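Local atomic coordinates of uric acid degradation bifunctional protein PucL (Bacillus subtilis, PDB entry 6A4M), a protein that acts as a urate oxidase, turning uric acid into 5-hydroxyisourate with molecular oxygen, and as a bifunctional enzyme probably also carries out a later decarboxylation of uric acid breakdown. Residues Y3-V8 / A64-K69; V36-D40 / G109-F114; T83-H89 / D209-S213; M102-T108 / S142-R148. All coordinates share one frame. Numbering follows the deposited sequence.

Contact 1 of 4, residues Y3-V8 / A64-K69; sequences YGKGNV and ATDSMK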
loop_
_atom_site.group_PDB
_atom_site.type_symbol
_atom_site.label_atom_id
_atom_site.label_comp_id
_atom_site.label_asym_id
_atom_site.label_seq_id
_atom_site.Cartn_x
_atom_site.Cartn_y
_atom_site.Cartn_z
ATOM N N TYR A 3 -0.960 24.794 5.157
ATOM C CA TYR A 3 -0.288 24.984 3.873
ATOM C C TYR A 3 0.827 23.958 3.688
ATOM O O TYR A 3 1.188 23.241 4.623
ATOM C CB TYR A 3 0.277 26.406 3.757
ATOM C CG TYR A 3 1.398 26.700 4.727
ATOM C CD1 TYR A 3 1.138 26.894 6.085
ATOM C CD2 TYR A 3 2.723 26.778 4.292
ATOM C CE1 TYR A 3 2.162 27.158 6.982
ATOM C CE2 TYR A 3 3.755 27.047 5.181
ATOM C CZ TYR A 3 3.467 27.238 6.524
ATOM O OH TYR A 3 4.484 27.496 7.413
ATOM N N GLY A 4 1.365 23.888 2.476
ATOM C CA GLY A 4 2.476 22.991 2.205
ATOM C C GLY A 4 2.748 22.739 0.743
ATOM O O GLY A 4 2.438 23.579 -0.096
ATOM N N LYS A 5 3.340 21.579 0.455
ATOM C CA LYS A 5 3.780 21.220 -0.892
ATOM C C LYS A 5 3.186 19.881 -1.307
ATOM O O LYS A 5 3.178 18.937 -0.514
ATOM C CB LYS A 5 5.308 21.132 -0.943
ATOM C CG LYS A 5 5.899 21.409 -2.318
ATOM C CD LYS A 5 5.923 22.900 -2.594
ATOM C CE LYS A 5 6.668 23.267 -3.859
ATOM N NZ LYS A 5 6.707 24.750 -3.997
ATOM N N GLY A 6 2.692 19.812 -2.545
ATOM C CA GLY A 6 2.191 18.569 -3.146
ATOM C C GLY A 6 2.989 18.199 -4.382
ATOM O O GLY A 6 3.748 19.018 -4.896
ATOM N N ASN A 7 2.796 16.967 -4.862
ATOM C CA ASN A 7 3.532 16.405 -6.008
ATOM C C ASN A 7 5.054 16.500 -5.848
ATOM O O ASN A 7 5.773 16.816 -6.797
ATOM C CB ASN A 7 3.068 17.047 -7.339
ATOM C CG ASN A 7 1.799 16.416 -7.900
ATOM O OD1 ASN A 7 1.296 15.417 -7.388
ATOM N ND2 ASN A 7 1.282 17.002 -8.969
ATOM N N VAL A 8 5.540 16.216 -4.642
ATOM C CA VAL A 8 6.973 16.184 -4.387
ATOM C C VAL A 8 7.469 14.775 -4.701
ATOM O O VAL A 8 7.456 13.892 -3.842
ATOM C CB VAL A 8 7.312 16.602 -2.943
ATOM C CG1 VAL A 8 8.822 16.581 -2.717
ATOM C CG2 VAL A 8 6.742 17.985 -2.654
ATOM N N ALA A 64 8.552 29.521 1.702
ATOM C CA ALA A 64 8.588 28.444 2.705
ATOM C C ALA A 64 8.245 27.048 2.160
ATOM O O ALA A 64 8.747 26.050 2.681
ATOM C CB ALA A 64 7.674 28.783 3.877
ATOM N N THR A 65 7.399 26.974 1.130
ATOM C CA THR A 65 7.024 25.685 0.529
ATOM C C THR A 65 8.165 25.070 -0.294
ATOM O O THR A 65 8.249 23.851 -0.415
ATOM C CB THR A 65 5.733 25.781 -0.322
ATOM O OG1 THR A 65 5.951 26.616 -1.467
ATOM C CG2 THR A 65 4.567 26.320 0.510
ATOM N N ASP A 66 9.050 25.907 -0.831
ATOM C CA ASP A 66 10.232 25.419 -1.556
ATOM C C ASP A 66 11.245 24.795 -0.590
ATOM O O ASP A 66 11.930 23.833 -0.947
ATOM C CB ASP A 66 10.901 26.539 -2.372
ATOM C CG ASP A 66 11.059 26.175 -3.833
ATOM O OD1 ASP A 66 10.019 26.013 -4.504
ATOM O OD2 ASP A 66 12.209 26.052 -4.309
ATOM N N SER A 67 11.340 25.354 0.619
ATOM C CA SER A 67 12.156 24.770 1.687
ATOM C C SER A 67 11.635 23.391 2.084
ATOM O O SER A 67 12.423 22.466 2.261
ATOM C CB SER A 67 12.191 25.683 2.915
ATOM O OG SER A 67 12.612 26.989 2.562
ATOM N N MET A 68 10.312 23.268 2.213
ATOM C CA MET A 68 9.651 21.979 2.476
ATOM C C MET A 68 10.008 20.905 1.446
ATOM O O MET A 68 10.287 19.761 1.813
ATOM C CB MET A 68 8.130 22.143 2.505
ATOM C CG MET A 68 7.564 22.582 3.836
ATOM S SD MET A 68 5.769 22.677 3.730
ATOM C CE MET A 68 5.504 24.425 4.002
ATOM N N LYS A 69 9.979 21.284 0.168
ATOM C CA LYS A 69 10.350 20.391 -0.934
ATOM C C LYS A 69 11.791 19.921 -0.772
ATOM O O LYS A 69 12.061 18.719 -0.800
ATOM C CB LYS A 69 10.162 21.093 -2.290
ATOM C CG LYS A 69 10.723 20.352 -3.504
ATOM C CD LYS A 69 10.626 21.196 -4.765
ATOM C CE LYS A 69 11.733 22.238 -4.865
ATOM N NZ LYS A 69 13.033 21.655 -5.295
#
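K5 does most of the work where the strand formed by residues 3-8 crosses the first turn and a half of the helix that starts at residues 64-69. Its chain leaves the strand toward the helix and is nearly extended beyond chi2, so that NZ ends above the helix start. K5 NZ donates a hydrogen bond to T65 OG1 at 3.2 Å and forms a salt bridge with D66 OD1 at 3.6 Å. Lower down the same side chain, K5 CG rests 4.3 Å from K69 CB, so the lysine is packed along its stem as well as held at its tip.

T65 presents its methyl group to the strand backbone: CG2 is 3.5 Å from G4 O and also approaches the edge of the Y3 ring. M68, one turn on, reaches the backbone and the ring: M68 SD is 3.6 Å from G4 CA and M68 CE 3.4 Å from Y3 CE2. A side chain at G4 would be jammed against the carbonyl of Y3 at these backbone angles, and glycine avoids this.

The segment axes approach to 7.3 Å at -51°, a helix laid obliquely on a sheet. M68 also touches I45 on the neighbouring strand 36-45. Such a helix across the opening hairpin is typical of the T-fold. K5 and T65 match the lysine-threonine pair of other urate oxidases, which probably takes part in activating urate.

Contact 2 of 4, residues V36-D40 / G109-F114; sequences VVGVD and GEDIPF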
loop_
_atom_site.group_PDB
_atom_site.type_symbol
_atom_site.label_atom_id
_atom_site.label_comp_id
_atom_site.label_asym_id
_atom_site.label_seq_id
_atom_site.Cartn_x
_atom_site.Cartn_y
_atom_site.Cartn_z
ATOM N N VAL A 36 15.937 0.522 -6.399
ATOM C CA VAL A 36 15.360 1.807 -6.776
ATOM C C VAL A 36 13.970 1.931 -6.142
ATOM O O VAL A 36 13.163 1.002 -6.184
ATOM C CB VAL A 36 15.330 2.012 -8.311
ATOM C CG1 VAL A 36 14.598 0.880 -9.024
ATOM C CG2 VAL A 36 14.728 3.365 -8.670
ATOM N N VAL A 37 13.736 3.083 -5.523
ATOM C CA VAL A 37 12.518 3.369 -4.785
ATOM C C VAL A 37 12.032 4.744 -5.234
ATOM O O VAL A 37 12.828 5.675 -5.369
ATOM C CB VAL A 37 12.784 3.359 -3.262
ATOM C CG1 VAL A 37 11.572 3.851 -2.474
ATOM C CG2 VAL A 37 13.183 1.957 -2.812
ATOM N N GLY A 38 10.731 4.856 -5.476
ATOM C CA GLY A 38 10.106 6.117 -5.839
ATOM C C GLY A 38 8.967 6.393 -4.885
ATOM O O GLY A 38 8.225 5.478 -4.523
ATOM N N VAL A 39 8.834 7.652 -4.475
ATOM C CA VAL A 39 7.747 8.068 -3.605
ATOM C C VAL A 39 7.244 9.452 -4.008
ATOM O O VAL A 39 8.007 10.298 -4.483
ATOM C CB VAL A 39 8.157 8.040 -2.112
ATOM C CG1 VAL A 39 9.189 9.118 -1.790
ATOM C CG2 VAL A 39 6.933 8.174 -1.210
ATOM N N ASP A 40 5.947 9.661 -3.805
ATOM C CA ASP A 40 5.279 10.904 -4.125
ATOM C C ASP A 40 4.758 11.507 -2.827
ATOM O O ASP A 40 3.751 11.046 -2.278
ATOM C CB ASP A 40 4.143 10.625 -5.097
ATOM C CG ASP A 40 3.775 11.827 -5.891
ATOM O OD1 ASP A 40 3.230 12.788 -5.312
ATOM O OD2 ASP A 40 4.054 11.811 -7.101
ATOM N N GLY A 109 2.610 9.573 1.628
ATOM C CA GLY A 109 3.667 8.999 0.795
ATOM C C GLY A 109 3.112 7.933 -0.125
ATOM O O GLY A 109 2.759 6.852 0.337
ATOM N N GLU A 110 3.040 8.243 -1.420
ATOM C CA GLU A 110 2.548 7.308 -2.443
ATOM C C GLU A 110 3.699 6.622 -3.171
ATOM O O GLU A 110 4.474 7.280 -3.860
ATOM C CB GLU A 110 1.677 8.028 -3.483
ATOM C CG GLU A 110 0.180 7.849 -3.302
ATOM C CD GLU A 110 -0.581 8.095 -4.592
ATOM O OE1 GLU A 110 -0.468 7.255 -5.515
ATOM O OE2 GLU A 110 -1.292 9.120 -4.674
ATOM N N ASP A 111 3.774 5.299 -3.043
ATOM C CA ASP A 111 4.823 4.504 -3.676
ATOM C C ASP A 111 4.700 4.545 -5.191
ATOM O O ASP A 111 3.602 4.471 -5.733
ATOM C CB ASP A 111 4.753 3.051 -3.184
ATOM C CG ASP A 111 5.841 2.161 -3.782
ATOM O OD1 ASP A 111 6.993 2.619 -3.914
ATOM O OD2 ASP A 111 5.544 0.993 -4.113
ATOM N N ILE A 112 5.837 4.701 -5.858
ATOM C CA ILE A 112 5.943 4.502 -7.296
ATOM C C ILE A 112 6.605 3.128 -7.441
ATOM O O ILE A 112 7.827 3.026 -7.322
ATOM C CB ILE A 112 6.771 5.615 -7.974
ATOM C CG1 ILE A 112 6.045 6.960 -7.841
ATOM C CG2 ILE A 112 7.006 5.289 -9.446
ATOM C CD1 ILE A 112 6.909 8.167 -8.132
ATOM N N PRO A 113 5.800 2.065 -7.667
ATOM C CA PRO A 113 6.365 0.716 -7.603
ATOM C C PRO A 113 7.278 0.396 -8.783
ATOM O O PRO A 113 6.943 0.714 -9.925
ATOM C CB PRO A 113 5.133 -0.203 -7.607
ATOM C CG PRO A 113 3.960 0.651 -7.943
ATOM C CD PRO A 113 4.423 2.054 -8.187
ATOM N N PHE A 114 8.428 -0.205 -8.487
ATOM C CA PHE A 114 9.359 -0.672 -9.506
ATOM C C PHE A 114 9.469 -2.189 -9.436
ATOM O O PHE A 114 9.628 -2.746 -8.351
ATOM C CB PHE A 114 10.722 -0.005 -9.330
ATOM C CG PHE A 114 10.725 1.448 -9.705
ATOM C CD1 PHE A 114 10.817 1.834 -11.036
ATOM C CD2 PHE A 114 10.615 2.434 -8.729
ATOM C CE1 PHE A 114 10.808 3.176 -11.389
ATOM C CE2 PHE A 114 10.608 3.777 -9.077
ATOM C CZ PHE A 114 10.704 4.149 -10.408
HETATM O O HOH W 1 9.220 2.592 -5.090
#
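G109 starts the pairing with its CA packed against strand 36-40: it lies 3.9 Å from V39 CG2 and 3.7 Å from D40 O. E110 and D40 form an antiparallel hydrogen-bonded pair, E110 N giving to D40 O at 3.0 Å and D40 N to E110 O at 2.8 Å. D40 CB and E110 CB sit 3.9 Å apart on one sheet face, while the E110 carboxylate swings off. E110 O also receives a CA-H...O contact from V39 CA at 3.4 Å.

D111 faces V39 in a non-hydrogen-bonded pair on the other face. Here strand 36-45, second in the T-fold order, runs between strands 3-13 and 104-121, so the V39 backbone reaches A10 on the far side. D111 OD1 stands 2.5 Å from a water that accepts a hydrogen bond from G38 N at 2.7 Å.

At I112 the strands begin to part. I112 N still bonds to G38 O at 2.8 Å, but I112 O lies 3.9 Å from G38 N, and the same water sits between them, 2.7 Å from I112 O. A side chain at G38 would clash with I112 CB and crowd F114 CE2.

Beyond P113, F114 turns its ring back to strand 36-40: V36 CG2 makes a CH-pi contact over its face, 4.3 Å from the centroid, and G38 N lies at the ring edge. F132 and R134 also pack on F114.

Contact 3 of 4, residues T83-H89 / D209-S213; sequences TTEGFLH and DSYAS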
loop_
_atom_site.group_PDB
_atom_site.type_symbol
_atom_site.label_atom_id
_atom_site.label_comp_id
_atom_site.label_asym_id
_atom_site.label_seq_id
_atom_site.Cartn_x
_atom_site.Cartn_y
_atom_site.Cartn_z
ATOM N N THR A 83 11.844 1.536 4.758
ATOM C CA THR A 83 10.429 1.690 4.402
ATOM C C THR A 83 9.992 3.143 4.234
ATOM O O THR A 83 10.533 4.050 4.872
ATOM C CB THR A 83 9.525 1.094 5.494
ATOM O OG1 THR A 83 9.765 1.773 6.735
ATOM C CG2 THR A 83 9.780 -0.398 5.657
ATOM N N THR A 84 8.979 3.335 3.391
ATOM C CA THR A 84 8.289 4.618 3.246
ATOM C C THR A 84 7.631 5.065 4.559
ATOM O O THR A 84 7.624 6.254 4.870
ATOM C CB THR A 84 7.229 4.542 2.125
ATOM O OG1 THR A 84 7.883 4.253 0.888
ATOM C CG2 THR A 84 6.457 5.855 1.980
ATOM N N GLU A 85 7.090 4.115 5.319
ATOM C CA GLU A 85 6.479 4.412 6.627
ATOM C C GLU A 85 7.483 5.056 7.591
ATOM O O GLU A 85 7.163 6.040 8.266
ATOM C CB GLU A 85 5.894 3.142 7.262
ATOM C CG GLU A 85 4.649 2.595 6.564
ATOM C CD GLU A 85 4.927 1.533 5.502
ATOM O OE1 GLU A 85 5.983 1.588 4.832
ATOM O OE2 GLU A 85 4.074 0.638 5.329
ATOM N N GLY A 86 8.691 4.494 7.640
ATOM C CA GLY A 86 9.782 5.034 8.452
ATOM C C GLY A 86 10.321 6.358 7.937
ATOM O O GLY A 86 10.674 7.233 8.727
ATOM N N PHE A 87 10.389 6.502 6.615
ATOM C CA PHE A 87 10.782 7.769 5.984
ATOM C C PHE A 87 9.863 8.926 6.378
ATOM O O PHE A 87 10.334 10.020 6.674
ATOM C CB PHE A 87 10.822 7.631 4.454
ATOM C CG PHE A 87 11.040 8.936 3.734
ATOM C CD1 PHE A 87 12.157 9.718 4.013
ATOM C CD2 PHE A 87 10.127 9.390 2.782
ATOM C CE1 PHE A 87 12.363 10.924 3.356
ATOM C CE2 PHE A 87 10.328 10.595 2.120
ATOM C CZ PHE A 87 11.449 11.364 2.408
ATOM N N LEU A 88 8.557 8.683 6.379
ATOM C CA LEU A 88 7.585 9.705 6.783
ATOM C C LEU A 88 7.735 10.063 8.264
ATOM O O LEU A 88 7.679 11.235 8.620
ATOM C CB LEU A 88 6.147 9.247 6.486
ATOM C CG LEU A 88 5.768 9.000 5.019
ATOM C CD1 LEU A 88 4.292 8.642 4.924
ATOM C CD2 LEU A 88 6.093 10.189 4.128
ATOM N N HIS A 89 7.928 9.045 9.107
ATOM C CA HIS A 89 8.198 9.228 10.543
ATOM C C HIS A 89 9.457 10.064 10.791
ATOM O O HIS A 89 9.448 10.972 11.624
ATOM C CB HIS A 89 8.309 7.859 11.225
ATOM C CG HIS A 89 8.596 7.923 12.693
ATOM N ND1 HIS A 89 9.819 7.580 13.225
ATOM C CD2 HIS A 89 7.815 8.271 13.741
ATOM C CE1 HIS A 89 9.780 7.718 14.538
ATOM N NE2 HIS A 89 8.574 8.135 14.877
ATOM N N ASP A 209 6.078 -0.635 14.902
ATOM C CA ASP A 209 6.084 -1.831 14.043
ATOM C C ASP A 209 5.933 -1.493 12.557
ATOM O O ASP A 209 6.318 -2.286 11.697
ATOM C CB ASP A 209 4.960 -2.797 14.438
ATOM C CG ASP A 209 5.105 -3.341 15.850
ATOM O OD1 ASP A 209 6.088 -3.011 16.546
ATOM O OD2 ASP A 209 4.218 -4.113 16.267
ATOM N N SER A 210 5.360 -0.324 12.268
ATOM C CA SER A 210 5.192 0.171 10.906
ATOM C C SER A 210 6.490 0.495 10.151
ATOM O O SER A 210 6.485 0.477 8.921
ATOM C CB SER A 210 4.305 1.421 10.926
ATOM O OG SER A 210 3.941 1.808 9.619
ATOM N N TYR A 211 7.582 0.785 10.862
ATOM C CA TYR A 211 8.823 1.276 10.218
ATOM C C TYR A 211 9.814 0.162 9.845
ATOM O O TYR A 211 10.838 0.441 9.215
ATOM C CB TYR A 211 9.521 2.342 11.090
ATOM C CG TYR A 211 8.562 3.284 11.796
ATOM C CD1 TYR A 211 7.474 3.845 11.117
ATOM C CD2 TYR A 211 8.729 3.602 13.145
ATOM C CE1 TYR A 211 6.582 4.689 11.763
ATOM C CE2 TYR A 211 7.845 4.452 13.796
ATOM C CZ TYR A 211 6.770 4.989 13.102
ATOM O OH TYR A 211 5.883 5.831 13.734
ATOM N N ALA A 212 9.511 -1.081 10.233
ATOM C CA ALA A 212 10.316 -2.263 9.882
ATOM C C ALA A 212 11.757 -2.237 10.415
ATOM O O ALA A 212 12.662 -2.799 9.789
ATOM C CB ALA A 212 10.309 -2.485 8.370
ATOM N N SER A 213 11.964 -1.595 11.566
ATOM C CA SER A 213 13.271 -1.609 12.225
ATOM C C SER A 213 13.493 -3.016 12.773
ATOM O O SER A 213 14.551 -3.608 12.558
ATOM C CB SER A 213 13.353 -0.558 13.334
ATOM O OG SER A 213 14.706 -0.275 13.650
#
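The start of a helix meets a short turn here. Residues 84-89 are the first turns of helix 84-98, with T83 at the N-cap; opposite, residues 209-211 have helical backbone angles without the regular bonds, and A212 has a positive phi (62°), with its CB toward T83. The backbones come closest at G86 and Y211, whose CA atoms are 4.3 Å apart. So tight an approach suits a glycine: a CB at G86 would press on Y211 CB and crowd T83 OG1.

T83 OG1 serves both sides. T83 OG1 accepts the capping hydrogen bond from G86 N at 3.1 Å and donates to Y211 O at 3.0 Å, so the N-cap residue of the helix also holds the turn. T83 CG2 packs on A212 CB at 3.5 Å. In T-fold terms, the second helix of the first beta-beta-alpha-alpha-beta-beta unit touches the link between strand 194-204 and helix 221-233 of the second unit, joining the two repeats.

Y211 buries the largest area. Its ring lies against that of H89 in an offset stack, centroids 4.2 Å apart and planes at 20°, and H89 CB makes a CH-pi contact over the tyrosine face. E85 packs its CB 3.2 Å from S210 O and its CG 3.2 Å from S210 OG; its carboxylate is taken up elsewhere, OE2 by S160 and OE1 by Y218. H93, one turn further along the helix, meets the H89 ring.

Contact 4 of 4, residues M102-T108 / S142-R148; sequences MDTITLT and SVLKAER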
loop_
_atom_site.group_PDB
_atom_site.type_symbol
_atom_site.label_atom_id
_atom_site.label_comp_id
_atom_site.label_asym_id
_atom_site.label_seq_id
_atom_site.Cartn_x
_atom_site.Cartn_y
_atom_site.Cartn_z
ATOM N N MET A 102 5.582 25.516 13.801
ATOM C CA MET A 102 4.788 24.386 13.323
ATOM C C MET A 102 4.274 23.545 14.493
ATOM O O MET A 102 5.064 23.077 15.313
ATOM C CB MET A 102 5.649 23.514 12.406
ATOM C CG MET A 102 4.930 22.350 11.748
ATOM S SD MET A 102 6.090 21.217 10.967
ATOM C CE MET A 102 6.914 22.311 9.812
ATOM N N ASP A 103 2.955 23.356 14.550
ATOM C CA ASP A 103 2.300 22.539 15.585
ATOM C C ASP A 103 1.804 21.180 15.067
ATOM O O ASP A 103 1.884 20.182 15.784
ATOM C CB ASP A 103 1.126 23.314 16.203
ATOM C CG ASP A 103 1.560 24.627 16.853
ATOM O OD1 ASP A 103 2.679 24.694 17.407
ATOM O OD2 ASP A 103 0.776 25.597 16.811
ATOM N N THR A 104 1.286 21.152 13.839
ATOM C CA THR A 104 0.743 19.938 13.222
ATOM C C THR A 104 1.438 19.663 11.886
ATOM O O THR A 104 1.875 20.595 11.202
ATOM C CB THR A 104 -0.773 20.085 12.969
ATOM O OG1 THR A 104 -1.406 20.623 14.134
ATOM C CG2 THR A 104 -1.415 18.737 12.642
ATOM N N ILE A 105 1.542 18.383 11.530
ATOM C CA ILE A 105 2.031 17.971 10.212
ATOM C C ILE A 105 1.316 16.699 9.742
ATOM O O ILE A 105 1.182 15.741 10.502
ATOM C CB ILE A 105 3.572 17.783 10.183
ATOM C CG1 ILE A 105 4.054 17.471 8.757
ATOM C CG2 ILE A 105 4.030 16.695 11.149
ATOM C CD1 ILE A 105 5.542 17.669 8.554
ATOM N N THR A 106 0.844 16.717 8.496
ATOM C CA THR A 106 0.268 15.541 7.849
ATOM C C THR A 106 1.124 15.217 6.631
ATOM O O THR A 106 1.268 16.053 5.737
ATOM C CB THR A 106 -1.188 15.782 7.397
ATOM O OG1 THR A 106 -1.941 16.355 8.472
ATOM C CG2 THR A 106 -1.848 14.475 6.964
ATOM N N LEU A 107 1.697 14.014 6.616
ATOM C CA LEU A 107 2.497 13.534 5.494
ATOM C C LEU A 107 1.805 12.367 4.803
ATOM O O LEU A 107 1.302 11.460 5.464
ATOM C CB LEU A 107 3.878 13.103 5.974
ATOM C CG LEU A 107 4.840 14.263 6.224
ATOM C CD1 LEU A 107 5.913 13.876 7.227
ATOM C CD2 LEU A 107 5.472 14.739 4.925
ATOM N N THR A 108 1.790 12.410 3.474
ATOM C CA THR A 108 1.272 11.337 2.635
ATOM C C THR A 108 2.399 10.886 1.717
ATOM O O THR A 108 3.057 11.723 1.099
ATOM C CB THR A 108 0.100 11.838 1.776
ATOM O OG1 THR A 108 -0.910 12.395 2.626
ATOM C CG2 THR A 108 -0.506 10.715 0.948
ATOM N N SER A 142 1.130 5.460 2.297
ATOM C CA SER A 142 1.185 5.631 3.750
ATOM C C SER A 142 0.839 7.065 4.130
ATOM O O SER A 142 1.283 8.012 3.479
ATOM C CB SER A 142 2.572 5.267 4.279
ATOM O OG SER A 142 2.848 3.897 4.049
ATOM N N VAL A 143 0.032 7.206 5.179
ATOM C CA VAL A 143 -0.313 8.499 5.755
ATOM C C VAL A 143 0.185 8.534 7.199
ATOM O O VAL A 143 0.082 7.543 7.924
ATOM C CB VAL A 143 -1.838 8.746 5.717
ATOM C CG1 VAL A 143 -2.188 10.119 6.287
ATOM C CG2 VAL A 143 -2.350 8.601 4.290
ATOM N N LEU A 144 0.734 9.676 7.601
ATOM C CA LEU A 144 1.178 9.887 8.972
ATOM C C LEU A 144 0.814 11.293 9.407
ATOM O O LEU A 144 1.153 12.259 8.720
ATOM C CB LEU A 144 2.690 9.699 9.078
ATOM C CG LEU A 144 3.316 9.854 10.469
ATOM C CD1 LEU A 144 2.920 8.699 11.373
ATOM C CD2 LEU A 144 4.823 9.937 10.358
ATOM N N LYS A 145 0.136 11.399 10.550
ATOM C CA LYS A 145 -0.206 12.685 11.144
ATOM C C LYS A 145 0.414 12.767 12.539
ATOM O O LYS A 145 0.184 11.884 13.368
ATOM C CB LYS A 145 -1.725 12.865 11.208
ATOM C CG LYS A 145 -2.142 14.318 11.085
ATOM C CD LYS A 145 -3.513 14.631 11.665
ATOM C CE LYS A 145 -3.720 16.140 11.752
ATOM N NZ LYS A 145 -5.156 16.529 11.782
ATOM N N ALA A 146 1.197 13.820 12.786
ATOM C CA ALA A 146 1.886 14.021 14.063
ATOM C C ALA A 146 1.653 15.432 14.605
ATOM O O ALA A 146 1.610 16.398 13.839
ATOM C CB ALA A 146 3.372 13.757 13.901
ATOM N N GLU A 147 1.515 15.536 15.930
ATOM C CA GLU A 147 1.235 16.805 16.616
ATOM C C GLU A 147 2.259 17.102 17.707
ATOM O O GLU A 147 2.954 16.204 18.188
ATOM C CB GLU A 147 -0.167 16.779 17.237
ATOM C CG GLU A 147 -1.284 17.124 16.263
ATOM C CD GLU A 147 -2.675 17.013 16.872
ATOM O OE1 GLU A 147 -2.830 17.228 18.097
ATOM O OE2 GLU A 147 -3.625 16.715 16.114
ATOM N N ARG A 148 2.332 18.377 18.084
ATOM C CA ARG A 148 3.138 18.835 19.212
ATOM C C ARG A 148 2.251 18.903 20.459
ATOM O O ARG A 148 1.297 19.684 20.495
ATOM C CB ARG A 148 3.727 20.216 18.905
ATOM C CG ARG A 148 4.763 20.705 19.906
ATOM C CD ARG A 148 5.143 22.157 19.650
ATOM N NE ARG A 148 5.721 22.373 18.321
ATOM C CZ ARG A 148 6.952 22.019 17.941
ATOM N NH1 ARG A 148 7.790 21.397 18.774
ATOM N NH2 ARG A 148 7.355 22.284 16.698
#
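R148 curls its side chain back over the turn that precedes strand 104-108, and its guanidinium meets the carbonyl of M102 edge-on: NH2 donates to M102 O at 2.8 Å and NE to the same oxygen at 3.2 Å. A long salt bridge joins R148 NE to D103 OD1 at 3.9 Å. NH2 also bonds to L96 O, so one arginine ties the end of strand 139-148 to both helix 84-98 and the chain leaving it.

From R148 N to D103 O (3.0 Å) a regular antiparallel ladder runs inward, the axes at 173°. I105 and A146 exchange two hydrogen bonds, N to O at 3.0 Å each way; L107 and L144 do the same at 2.8 Å. These are the third and fourth strands of the first T-fold unit, and the face carrying I105, L107, A146 and L144 is the one on which helix 84-98 lies, with F95 on I105 and A92 on L107.

On the other face T104, T106 and T108 stand across from E147, K145 and V143 in non-hydrogen-bonded pairs. K145 lies along this row: K145 CE is 3.6 Å from T104 CG2 and K145 CG 3.3 Å from T106 OG1.

How the contacts relate
Contacts 1, 2 and 4 follow one sheet across the first T-fold unit, and contact 3 ties a helix of that unit to the second. N7 CA of contact 1 lies 3.7 Å from D40 OD1 of contact 2. Contacts 2 and 4 share strand 104-121 and meet where G109 N, 2.8 Å from S142 O, probably continues the ladder. Contact 3 sits 14 Å, centre to centre, from both: V39 CG2 is 4.0 Å from T84 CG2, and H89 CA 3.5 Å from L144 CD2. No ligand marks the urate site, which in urate oxidases generally lies between subunits; contact 1, 21 Å from contact 3 between centres, probably supplies one subunit's share through K5 and T65.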